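Local coordinates for protein tryptophan halogenase superfamily (Brevundimonas sp. BAL3, PDB 6FRL) that acts as a flavin-dependent halogenase of the tryptophan halogenase superfamily, preferring bromination over chlorination, at residues B[22-27]-B[183-188]; B[193-198]-B[232-237]; B[26-31]-B[67-72]; B[147-152]-B[498-503]. One frame throughout, in Å; residues are numbered along the deposited sequence.

Overall arrangement
Contacts 1 and 3 are buried and use the same helix, 20-33: Thr26 and Ala27 belong to both, and the centres lie about 11 Å apart. In contact 1 it meets edge strand 186-189 and the residue before it through an indole, a thiol and an arginine shaft, Glu45 taking the polar ends of indole and arginine; in contact 3 it offers small alanines to one leucine. Contact 2, at the surface, is made by aliphatic side chains between the strand that follows 186-189 and the last turn of helix 229-234. Contact 4, partly buried and aromatic, lies opposite contact 2 across the chain's centre, about 48 Å away between centres, tying a loop to helix 497-502.

Contact 1: residues B[22-27]-B[183-188]; sequences AGWMTA and GGCARI
Cys185 and Arg187 meet Trp24 and Ala27 with side-chain atoms alone, no hydrogen bond crossing between 22-27 and 183-188. Helix 169-182 is closed by a Schellman motif at Gly184, whose positive phi of 105° would jam a CB against the preceding carbonyl oxygen. Cys185 holds its sulfur anti to the backbone N (chi1 178°), which sends SG between two partners: it is 4.1 Å from Trp24 CZ3 and 4.1 Å from Ala27 CB. Its approach to the indole is oblique, with SG 5.3 Å from the centroid of the six-membered ring of Trp24, a loose sulfur-aromatic contact. Ala186 turns its methyl away, and its backbone pairs with strand 40-45. Arg187 comes back to the helix with an extended chain, its CD approaching the indole obliquely, 3.9 Å from Trp24 CZ2. Although the guanidinium and indole planes are only 20° apart, Trp24 CZ2 lies at the guanidinium's edge, so the two groups are not stacked. Beyond the aliphatic shaft, Glu45 OE2 receives both Trp24 NE1 in a hydrogen bond and Arg187 NE in a salt bridge, so one carboxylate oxygen fixes the ends of both side chains. Helix 20-33, with Gly23 in a GxGxxG-like sequence, packed against parallel strands 40-45 and 186-189 is the arrangement of a Rossmann-type dinucleotide-binding fold, consistent with a flavoprotein.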
loop_
_atom_site.group_PDB
_atom_site.type_symbol
_atom_site.label_atom_id
_atom_site.label_comp_id
_atom_site.label_asym_id
_atom_site.label_seq_id
_atom_site.Cartn_x
_atom_site.Cartn_y
_atom_site.Cartn_z
ATOM N N ALA B 22 1.860 1.498 27.612
ATOM C CA ALA B 22 1.078 2.346 26.709
ATOM C C ALA B 22 1.295 3.788 27.082
ATOM O O ALA B 22 1.565 4.607 26.197
ATOM C CB ALA B 22 -0.395 1.996 26.751
ATOM N N GLY B 23 1.231 4.093 28.393
ATOM C CA GLY B 23 1.372 5.470 28.872
ATOM C C GLY B 23 2.744 6.080 28.655
ATOM O O GLY B 23 2.870 7.218 28.187
ATOM N N TRP B 24 3.775 5.328 28.988
ATOM C CA TRP B 24 5.115 5.869 28.885
ATOM C C TRP B 24 5.686 5.801 27.481
ATOM O O TRP B 24 6.484 6.659 27.162
ATOM C CB TRP B 24 6.052 5.258 29.932
ATOM C CG TRP B 24 5.722 5.767 31.284
ATOM C CD1 TRP B 24 5.201 5.046 32.309
ATOM C CD2 TRP B 24 5.845 7.104 31.756
ATOM N NE1 TRP B 24 5.001 5.848 33.411
ATOM C CE2 TRP B 24 5.388 7.118 33.100
ATOM C CE3 TRP B 24 6.290 8.292 31.185
ATOM C CZ2 TRP B 24 5.375 8.271 33.879
ATOM C CZ3 TRP B 24 6.274 9.459 31.965
ATOM C CH2 TRP B 24 5.812 9.429 33.297
ATOM N N MET B 25 5.268 4.841 26.633
ATOM C CA MET B 25 5.597 4.929 25.190
ATOM C C MET B 25 4.979 6.194 24.579
ATOM O O MET B 25 5.663 6.931 23.864
ATOM C CB MET B 25 5.156 3.699 24.385
ATOM C CG MET B 25 6.057 2.479 24.573
ATOM S SD MET B 25 5.295 0.983 23.907
ATOM C CE MET B 25 5.446 1.255 22.121
ATOM N N THR B 26 3.698 6.441 24.855
ATOM C CA THR B 26 3.033 7.657 24.378
ATOM C C THR B 26 3.761 8.967 24.842
ATOM O O THR B 26 4.073 9.845 24.033
ATOM C CB THR B 26 1.551 7.657 24.810
ATOM O OG1 THR B 26 0.901 6.475 24.313
ATOM C CG2 THR B 26 0.836 8.868 24.265
ATOM N N ALA B 27 4.058 9.064 26.137
ATOM C CA ALA B 27 4.749 10.220 26.705
ATOM C C ALA B 27 6.094 10.452 26.045
ATOM O O ALA B 27 6.410 11.594 25.647
ATOM C CB ALA B 27 4.938 10.062 28.219
ATOM N N GLY B 183 12.771 15.281 29.223
ATOM C CA GLY B 183 12.291 16.241 28.215
ATOM C C GLY B 183 11.140 17.146 28.679
ATOM O O GLY B 183 10.604 17.931 27.878
ATOM N N GLY B 184 10.744 17.017 29.947
ATOM C CA GLY B 184 9.803 17.930 30.572
ATOM C C GLY B 184 8.394 17.422 30.778
ATOM O O GLY B 184 7.482 18.219 30.909
ATOM N N CYS B 185 8.223 16.106 30.813
ATOM C CA CYS B 185 6.940 15.505 31.055
ATOM C C CYS B 185 6.747 15.486 32.556
ATOM O O CYS B 185 7.587 14.950 33.270
ATOM C CB CYS B 185 6.869 14.075 30.468
ATOM S SG CYS B 185 5.296 13.203 30.759
ATOM N N ALA B 186 5.632 16.068 33.016
ATOM C CA ALA B 186 5.194 15.998 34.437
ATOM C C ALA B 186 4.660 14.625 34.800
ATOM O O ALA B 186 4.115 13.926 33.955
ATOM C CB ALA B 186 4.112 17.063 34.720
ATOM N N ARG B 187 4.784 14.260 36.067
ATOM C CA ARG B 187 4.277 12.976 36.569
ATOM C C ARG B 187 3.541 13.218 37.880
ATOM O O ARG B 187 4.035 13.941 38.736
ATOM C CB ARG B 187 5.414 11.959 36.775
ATOM C CG ARG B 187 4.903 10.638 37.373
ATOM C CD ARG B 187 5.969 9.582 37.477
ATOM N NE ARG B 187 5.485 8.369 38.146
ATOM C CZ ARG B 187 5.411 8.172 39.468
ATOM N NH1 ARG B 187 5.757 9.124 40.331
ATOM N NH2 ARG B 187 4.963 7.006 39.934
ATOM N N ILE B 188 2.359 12.617 38.019
ATOM C CA ILE B 188 1.515 12.785 39.178
ATOM C C ILE B 188 1.128 11.414 39.671
ATOM O O ILE B 188 0.398 10.696 38.985
ATOM C CB ILE B 188 0.237 13.565 38.840
ATOM C CG1 ILE B 188 0.581 15.003 38.441
ATOM C CG2 ILE B 188 -0.726 13.540 40.036
ATOM C CD1 ILE B 188 -0.602 15.821 37.929
#

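Contact 2: residues B[193-198]-B[232-237]; sequences RSVELR and GEALGV
Val195 and Leu197, two residues apart on strand 192-197, both direct their CB atoms at the last turn of helix 229-234, where Ala234 points its methyl back at them. Val195 and Ala234 point toward each other at a wide slant. CG1 of Val195, anti to its own backbone N (chi1 -173°), is 3.8 Å from Ala234 CB, and Val195 CB itself is 3.9 Å from the same methyl, so the alanine sits against the branch point of the valine as well as one of its arms. Leu197 approaches from farther along the strand and splits its two methyls. CD1 lies 3.7 Å from the carbonyl oxygen of Ala234, a van der Waals contact, while CD2 of Leu197 lies 4.4 Å from Ala234 CB and 4.3 Å from Leu235 CD2. Ala234 thus takes the valine on its methyl, and the leucine on both its carbonyl oxygen and, more loosely, that same methyl. Leu235 starts off to one side and joins only by the end of its side chain. Residues 232-234 form a wider, pi-type turn, and Gly236 is the first to leave helical angles, with a positive phi of 69°. Val195 also packs on Val204 of strand 204-209, the next strand of the small sheet, in which Arg193 and Ser194 face Thr208 as a classic beta bulge. A three-stranded antiparallel meander inserted between parallel strands 186-189 and 219-222 is the familiar crossover of FAD-binding Rossmann-type enzymes, and this aliphatic contact lays its edge strand against the helix that follows.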
loop_
_atom_site.group_PDB
_atom_site.type_symbol
_atom_site.label_atom_id
_atom_site.label_comp_id
_atom_site.label_asym_id
_atom_site.label_seq_id
_atom_site.Cartn_x
_atom_site.Cartn_y
_atom_site.Cartn_z
ATOM N N ARG B 193 -10.467 10.037 41.234
ATOM C CA ARG B 193 -11.809 9.849 41.833
ATOM C C ARG B 193 -12.901 9.899 40.765
ATOM O O ARG B 193 -13.831 9.098 40.798
ATOM C CB ARG B 193 -12.096 10.936 42.883
ATOM C CG ARG B 193 -13.377 10.744 43.712
ATOM C CD ARG B 193 -13.780 12.050 44.416
ATOM N NE ARG B 193 -12.785 12.532 45.391
ATOM C CZ ARG B 193 -12.544 13.815 45.698
ATOM N NH1 ARG B 193 -13.216 14.822 45.132
ATOM N NH2 ARG B 193 -11.619 14.106 46.604
ATOM N N SER B 194 -12.773 10.856 39.846
ATOM C CA SER B 194 -13.770 11.128 38.821
ATOM C C SER B 194 -13.210 11.843 37.570
ATOM O O SER B 194 -12.186 12.533 37.613
ATOM C CB SER B 194 -14.898 11.986 39.407
ATOM O OG SER B 194 -14.446 13.285 39.772
ATOM N N VAL B 195 -13.957 11.702 36.478
ATOM C CA VAL B 195 -13.737 12.436 35.240
ATOM C C VAL B 195 -14.858 13.456 35.070
ATOM O O VAL B 195 -16.018 13.094 35.132
ATOM C CB VAL B 195 -13.742 11.478 34.026
ATOM C CG1 VAL B 195 -13.341 12.227 32.764
ATOM C CG2 VAL B 195 -12.774 10.331 34.269
ATOM N N GLU B 196 -14.494 14.704 34.814
ATOM C CA GLU B 196 -15.411 15.814 34.684
ATOM C C GLU B 196 -15.551 16.235 33.218
ATOM O O GLU B 196 -14.545 16.465 32.523
ATOM C CB GLU B 196 -14.925 17.038 35.496
ATOM C CG GLU B 196 -14.321 16.748 36.880
ATOM C CD GLU B 196 -15.192 15.913 37.787
ATOM O OE1 GLU B 196 -16.433 16.024 37.670
ATOM O OE2 GLU B 196 -14.645 15.140 38.615
ATOM N N LEU B 197 -16.806 16.363 32.774
ATOM C CA LEU B 197 -17.126 16.652 31.386
ATOM C C LEU B 197 -17.655 18.072 31.277
ATOM O O LEU B 197 -18.306 18.552 32.171
ATOM C CB LEU B 197 -18.142 15.647 30.846
ATOM C CG LEU B 197 -17.813 14.173 31.106
ATOM C CD1 LEU B 197 -18.966 13.263 30.714
ATOM C CD2 LEU B 197 -16.523 13.774 30.393
ATOM N N ARG B 198 -17.337 18.738 30.181
ATOM C CA ARG B 198 -17.620 20.136 30.024
ATOM C C ARG B 198 -19.042 20.325 29.421
ATOM O O ARG B 198 -19.483 19.531 28.572
ATOM C CB ARG B 198 -16.464 20.820 29.300
ATOM C CG ARG B 198 -16.625 21.231 27.873
ATOM C CD ARG B 198 -15.218 21.675 27.400
ATOM N NE ARG B 198 -15.138 21.858 25.951
ATOM C CZ ARG B 198 -14.055 21.737 25.173
ATOM N NH1 ARG B 198 -14.193 21.919 23.861
ATOM N NH2 ARG B 198 -12.859 21.429 25.676
ATOM N N GLY B 232 -14.417 4.699 27.734
ATOM C CA GLY B 232 -15.544 3.794 28.018
ATOM C C GLY B 232 -16.508 4.290 29.073
ATOM O O GLY B 232 -17.671 4.484 28.763
ATOM N N GLU B 233 -16.022 4.489 30.306
ATOM C CA GLU B 233 -16.856 4.864 31.467
ATOM C C GLU B 233 -17.324 6.301 31.372
ATOM O O GLU B 233 -18.497 6.565 31.452
ATOM C CB GLU B 233 -16.136 4.645 32.804
ATOM C CG GLU B 233 -15.969 3.179 33.226
ATOM C CD GLU B 233 -15.183 3.010 34.554
ATOM O OE1 GLU B 233 -14.611 3.992 35.110
ATOM O OE2 GLU B 233 -15.121 1.870 35.063
ATOM N N ALA B 234 -16.410 7.226 31.161
ATOM C CA ALA B 234 -16.770 8.642 31.053
ATOM C C ALA B 234 -17.546 9.001 29.784
ATOM O O ALA B 234 -18.558 9.700 29.861
ATOM C CB ALA B 234 -15.511 9.513 31.151
ATOM N N LEU B 235 -17.041 8.562 28.616
ATOM C CA LEU B 235 -17.588 8.944 27.283
ATOM C C LEU B 235 -18.579 7.933 26.678
ATOM O O LEU B 235 -19.166 8.197 25.627
ATOM C CB LEU B 235 -16.450 9.192 26.294
ATOM C CG LEU B 235 -15.612 10.422 26.637
ATOM C CD1 LEU B 235 -14.418 10.536 25.709
ATOM C CD2 LEU B 235 -16.431 11.721 26.642
ATOM N N GLY B 236 -18.749 6.786 27.316
ATOM C CA GLY B 236 -19.736 5.799 26.882
ATOM C C GLY B 236 -19.498 5.062 25.574
ATOM O O GLY B 236 -20.445 4.499 25.020
ATOM N N VAL B 237 -18.265 5.051 25.065
ATOM C CA VAL B 237 -17.958 4.306 23.838
ATOM C C VAL B 237 -18.057 2.781 24.068
ATOM O O VAL B 237 -17.507 2.239 25.036
ATOM C CB VAL B 237 -16.570 4.694 23.252
ATOM C CG1 VAL B 237 -16.219 3.816 22.056
ATOM C CG2 VAL B 237 -16.577 6.146 22.821
#

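Contact 3: residues B[26-31]-B[67-72]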
loop_
_atom_site.group_PDB
_atom_site.type_symbol
_atom_site.label_atom_id
_atom_site.label_comp_id
_atom_site.label_asym_id
_atom_site.label_seq_id
_atom_site.Cartn_x
_atom_site.Cartn_y
_atom_site.Cartn_z
ATOM N N THR B 26 3.698 6.441 24.855
ATOM C CA THR B 26 3.033 7.657 24.378
ATOM C C THR B 26 3.761 8.967 24.842
ATOM O O THR B 26 4.073 9.845 24.033
ATOM C CB THR B 26 1.551 7.657 24.810
ATOM O OG1 THR B 26 0.901 6.475 24.313
ATOM C CG2 THR B 26 0.836 8.868 24.265
ATOM N N ALA B 27 4.058 9.064 26.137
ATOM C CA ALA B 27 4.749 10.220 26.705
ATOM C C ALA B 27 6.094 10.452 26.045
ATOM O O ALA B 27 6.410 11.594 25.647
ATOM C CB ALA B 27 4.938 10.062 28.219
ATOM N N ALA B 28 6.881 9.387 25.922
ATOM C CA ALA B 28 8.227 9.534 25.330
ATOM C C ALA B 28 8.169 9.981 23.862
ATOM O O ALA B 28 8.926 10.890 23.442
ATOM C CB ALA B 28 9.015 8.247 25.458
ATOM N N ALA B 29 7.252 9.365 23.101
ATOM C CA ALA B 29 7.070 9.669 21.671
ATOM C C ALA B 29 6.616 11.116 21.470
ATOM O O ALA B 29 7.181 11.810 20.640
ATOM C CB ALA B 29 6.070 8.712 21.035
ATOM N N LEU B 30 5.629 11.570 22.261
ATOM C CA LEU B 30 5.153 12.953 22.175
ATOM C C LEU B 30 6.187 13.981 22.703
ATOM O O LEU B 30 6.306 15.086 22.146
ATOM C CB LEU B 30 3.798 13.106 22.889
ATOM C CG LEU B 30 2.642 12.292 22.309
ATOM C CD1 LEU B 30 1.342 12.564 23.053
ATOM C CD2 LEU B 30 2.477 12.570 20.808
ATOM N N VAL B 31 6.938 13.622 23.746
ATOM C CA VAL B 31 8.045 14.474 24.214
ATOM C C VAL B 31 9.045 14.742 23.085
ATOM O O VAL B 31 9.345 15.894 22.803
ATOM C CB VAL B 31 8.706 13.902 25.511
ATOM C CG1 VAL B 31 10.128 14.398 25.729
ATOM C CG2 VAL B 31 7.858 14.263 26.737
ATOM N N GLY B 67 14.475 3.829 18.161
ATOM C CA GLY B 67 15.346 4.473 17.171
ATOM C C GLY B 67 15.031 5.947 16.963
ATOM O O GLY B 67 15.933 6.783 17.044
ATOM N N GLN B 68 13.744 6.265 16.767
ATOM C CA GLN B 68 13.299 7.629 16.539
ATOM C C GLN B 68 13.496 8.508 17.777
ATOM O O GLN B 68 13.605 9.723 17.632
ATOM C CB GLN B 68 11.832 7.681 16.097
ATOM C CG GLN B 68 11.646 7.595 14.602
ATOM C CD GLN B 68 10.265 7.050 14.127
ATOM O OE1 GLN B 68 10.204 6.137 13.279
ATOM N NE2 GLN B 68 9.166 7.609 14.650
ATOM N N LEU B 69 13.535 7.911 18.967
ATOM C CA LEU B 69 13.819 8.651 20.197
ATOM C C LEU B 69 15.316 9.022 20.431
ATOM O O LEU B 69 15.606 9.762 21.361
ATOM C CB LEU B 69 13.316 7.861 21.412
ATOM C CG LEU B 69 11.862 7.372 21.465
ATOM C CD1 LEU B 69 11.609 6.645 22.784
ATOM C CD2 LEU B 69 10.855 8.501 21.274
ATOM N N GLY B 70 16.242 8.513 19.595
ATOM C CA GLY B 70 17.696 8.668 19.811
ATOM C C GLY B 70 18.366 7.590 20.686
ATOM O O GLY B 70 19.492 7.777 21.119
ATOM N N LEU B 71 17.673 6.460 20.933
ATOM C CA LEU B 71 18.166 5.348 21.766
ATOM C C LEU B 71 18.778 4.252 20.899
ATOM O O LEU B 71 18.359 4.048 19.776
ATOM C CB LEU B 71 17.021 4.778 22.606
ATOM C CG LEU B 71 16.241 5.785 23.459
ATOM C CD1 LEU B 71 15.164 5.142 24.323
ATOM C CD2 LEU B 71 17.190 6.568 24.337
ATOM N N ARG B 72 19.772 3.556 21.435
ATOM C CA ARG B 72 20.472 2.461 20.742
ATOM C C ARG B 72 19.935 1.110 21.211
ATOM O O ARG B 72 19.449 0.994 22.348
ATOM C CB ARG B 72 21.950 2.491 21.056
ATOM C CG ARG B 72 22.669 3.759 20.573
ATOM C CD ARG B 72 24.030 3.931 21.254
ATOM N NE ARG B 72 24.784 2.685 21.133
ATOM C CZ ARG B 72 25.574 2.343 20.109
ATOM N NH1 ARG B 72 25.824 3.190 19.092
ATOM N NH2 ARG B 72 26.097 1.121 20.093
#
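Leu69, in the turn that follows helix 61-68, packs onto Ala28 and Ala29 of helix 20-33, the first helix of the Rossmann-type fold. The leucine contributes more than half of the 97 Å² buried between the two segments, and no hydrogen bond joins them. Its CG stands anti to the carbonyl carbon (chi1 -53°), carrying the forked end of the chain toward the helix, where the two methyls find different surfaces. CD1 meets a side chain, lying 4.1 Å from Ala28 CB, which is directed toward 67-72. Ala29 takes part through its backbone rather than its methyl, which stays farther away. With only methyl groups on this stretch of the helix face, the leucine can settle close to the main chain. Its own position is set by the end of helix 61-68: Gly70 turns to a positive phi of 88° in a Schellman motif, and Gly70 N is hydrogen-bonded to Gly67 O at 3.1 Å. Two further bonds tie this turn to its surroundings, Gln32 NE2 to the carbonyl oxygen of Gln68 and the hydroxyl of Tyr179 to the carbonyl oxygen of Leu69. Helix 169-182 supplies Leu176 to pack on Leu69 and Tyr179 to pack on Ala28, and Ile362 of helix 354-367 touches Ala29 at this buried spot. The second methyl of the leucine, CD2, rests against the main chain of the alanine pair, 3.8 Å from Ala28 O and 4.0 Å from Ala29 CA.

Contact 4: residues B[147-152]-B[498-503]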
loop_
_atom_site.group_PDB
_atom_site.type_symbol
_atom_site.label_atom_id
_atom_site.label_comp_id
_atom_site.label_asym_id
_atom_site.label_seq_id
_atom_site.Cartn_x
_atom_site.Cartn_y
_atom_site.Cartn_z
ATOM N N PHE B 147 22.794 -15.831 15.930
ATOM C CA PHE B 147 22.436 -14.427 15.748
ATOM C C PHE B 147 23.568 -13.552 15.179
ATOM O O PHE B 147 24.717 -13.630 15.624
ATOM C CB PHE B 147 21.923 -13.762 17.053
ATOM C CG PHE B 147 21.457 -12.334 16.834
ATOM C CD1 PHE B 147 20.182 -12.071 16.368
ATOM C CD2 PHE B 147 22.342 -11.258 16.984
ATOM C CE1 PHE B 147 19.765 -10.745 16.145
ATOM C CE2 PHE B 147 21.940 -9.947 16.742
ATOM C CZ PHE B 147 20.651 -9.681 16.324
ATOM N N THR B 148 23.211 -12.680 14.236
ATOM C CA THR B 148 24.090 -11.600 13.759
ATOM C C THR B 148 23.237 -10.424 13.272
ATOM O O THR B 148 22.100 -10.602 12.797
ATOM C CB THR B 148 25.057 -12.066 12.639
ATOM O OG1 THR B 148 26.051 -11.077 12.409
ATOM C CG2 THR B 148 24.339 -12.336 11.296
ATOM N N LEU B 149 23.776 -9.219 13.402
ATOM C CA LEU B 149 23.127 -8.051 12.817
ATOM C C LEU B 149 23.000 -8.243 11.294
ATOM O O LEU B 149 23.960 -8.657 10.670
ATOM C CB LEU B 149 23.909 -6.762 13.133
ATOM C CG LEU B 149 24.043 -6.335 14.607
ATOM C CD1 LEU B 149 24.696 -4.941 14.682
ATOM C CD2 LEU B 149 22.703 -6.355 15.359
ATOM N N PRO B 150 21.817 -7.981 10.706
ATOM C CA PRO B 150 21.728 -8.006 9.236
ATOM C C PRO B 150 22.619 -6.951 8.568
ATOM O O PRO B 150 22.885 -5.914 9.158
ATOM C CB PRO B 150 20.262 -7.661 8.959
ATOM C CG PRO B 150 19.825 -6.973 10.161
ATOM C CD PRO B 150 20.531 -7.608 11.308
ATOM N N SER B 151 23.082 -7.239 7.358
ATOM C CA SER B 151 23.910 -6.300 6.600
ATOM C C SER B 151 23.094 -5.089 6.231
ATOM O O SER B 151 21.920 -5.253 5.907
ATOM C CB SER B 151 24.469 -6.942 5.329
ATOM O OG SER B 151 25.543 -7.795 5.668
ATOM N N PRO B 152 23.694 -3.885 6.332
ATOM C CA PRO B 152 22.959 -2.703 5.866
ATOM C C PRO B 152 22.702 -2.621 4.362
ATOM O O PRO B 152 21.608 -2.201 3.977
ATOM C CB PRO B 152 23.830 -1.528 6.331
ATOM C CG PRO B 152 24.618 -2.057 7.460
ATOM C CD PRO B 152 24.864 -3.498 7.150
ATOM N N ALA B 498 24.322 -16.620 22.309
ATOM C CA ALA B 498 24.993 -16.308 23.578
ATOM C C ALA B 498 26.111 -15.291 23.442
ATOM O O ALA B 498 26.297 -14.501 24.365
ATOM C CB ALA B 498 25.508 -17.573 24.257
ATOM N N GLN B 499 26.838 -15.288 22.318
ATOM C CA GLN B 499 27.963 -14.339 22.129
ATOM C C GLN B 499 27.527 -12.859 22.053
ATOM O O GLN B 499 28.242 -11.964 22.519
ATOM C CB GLN B 499 28.775 -14.681 20.870
ATOM C CG GLN B 499 29.956 -13.747 20.603
ATOM C CD GLN B 499 30.820 -14.227 19.446
ATOM O OE1 GLN B 499 31.284 -15.385 19.442
ATOM N NE2 GLN B 499 31.015 -13.367 18.438
ATOM N N PHE B 500 26.384 -12.611 21.414
ATOM C CA PHE B 500 25.813 -11.272 21.310
ATOM C C PHE B 500 25.315 -10.788 22.660
ATOM O O PHE B 500 25.439 -9.614 22.975
ATOM C CB PHE B 500 24.649 -11.288 20.330
ATOM C CG PHE B 500 24.149 -9.929 19.986
ATOM C CD1 PHE B 500 24.795 -9.169 18.995
ATOM C CD2 PHE B 500 23.056 -9.402 20.627
ATOM C CE1 PHE B 500 24.359 -7.906 18.672
ATOM C CE2 PHE B 500 22.604 -8.132 20.293
ATOM C CZ PHE B 500 23.251 -7.398 19.307
ATOM N N LEU B 501 24.752 -11.708 23.439
ATOM C CA LEU B 501 24.276 -11.401 24.783
ATOM C C LEU B 501 25.409 -11.161 25.779
ATOM O O LEU B 501 25.260 -10.329 26.676
ATOM C CB LEU B 501 23.365 -12.512 25.326
ATOM C CG LEU B 501 22.136 -12.872 24.508
ATOM C CD1 LEU B 501 21.313 -13.883 25.304
ATOM C CD2 LEU B 501 21.284 -11.671 24.126
ATOM N N ALA B 502 26.516 -11.900 25.644
ATOM C CA ALA B 502 27.739 -11.677 26.448
ATOM C C ALA B 502 28.362 -10.291 26.205
ATOM O O ALA B 502 28.967 -9.731 27.108
ATOM C CB ALA B 502 28.764 -12.776 26.177
ATOM N N GLY B 503 28.207 -9.759 24.990
ATOM C CA GLY B 503 28.604 -8.378 24.641
ATOM C C GLY B 503 27.672 -7.265 25.106
ATOM O O GLY B 503 27.960 -6.107 24.875
#
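Phe147 drives the edge of its ring into the face of Phe500: CE2 of Phe147 stands 3.6 Å above the plane of the Phe500 ring, over its centre. The planes are inclined at 59° and the ring centroids of Phe147 and Phe500 are 4.7 Å apart, an edge-to-face pair somewhat short of perpendicular. Phe147 CD2 shares in the contact, lying 3.7 Å from Phe500 CG nearer the root of that ring. At the other end Leu149 adds a methyl, its CD2 being 4.0 Å from Phe500 CE1 and oblique to the ring. Both phenylalanines hold CG anti to the backbone N (chi1 -176° for Phe147 and -170° for Phe500), which points each ring toward the other segment. An alanine in place of Phe500 would remove the ring face and is likely to leave the Phe147 edge and the Leu149 methyl without their partner on the helix. Farther out, Trp163 makes a second edge-to-face pair with Phe147 and also packs on Leu149. Cys84 of strand 83-85 touches both phenylalanines, and a backbone hydrogen bond ties Phe147 to Pro495, just ahead of helix 497-502. Together these form a small aromatic cluster built on T-shaped (edge-to-face) packing, by which the irregular loop following helix 137-143 is joined to the last helix of the chain.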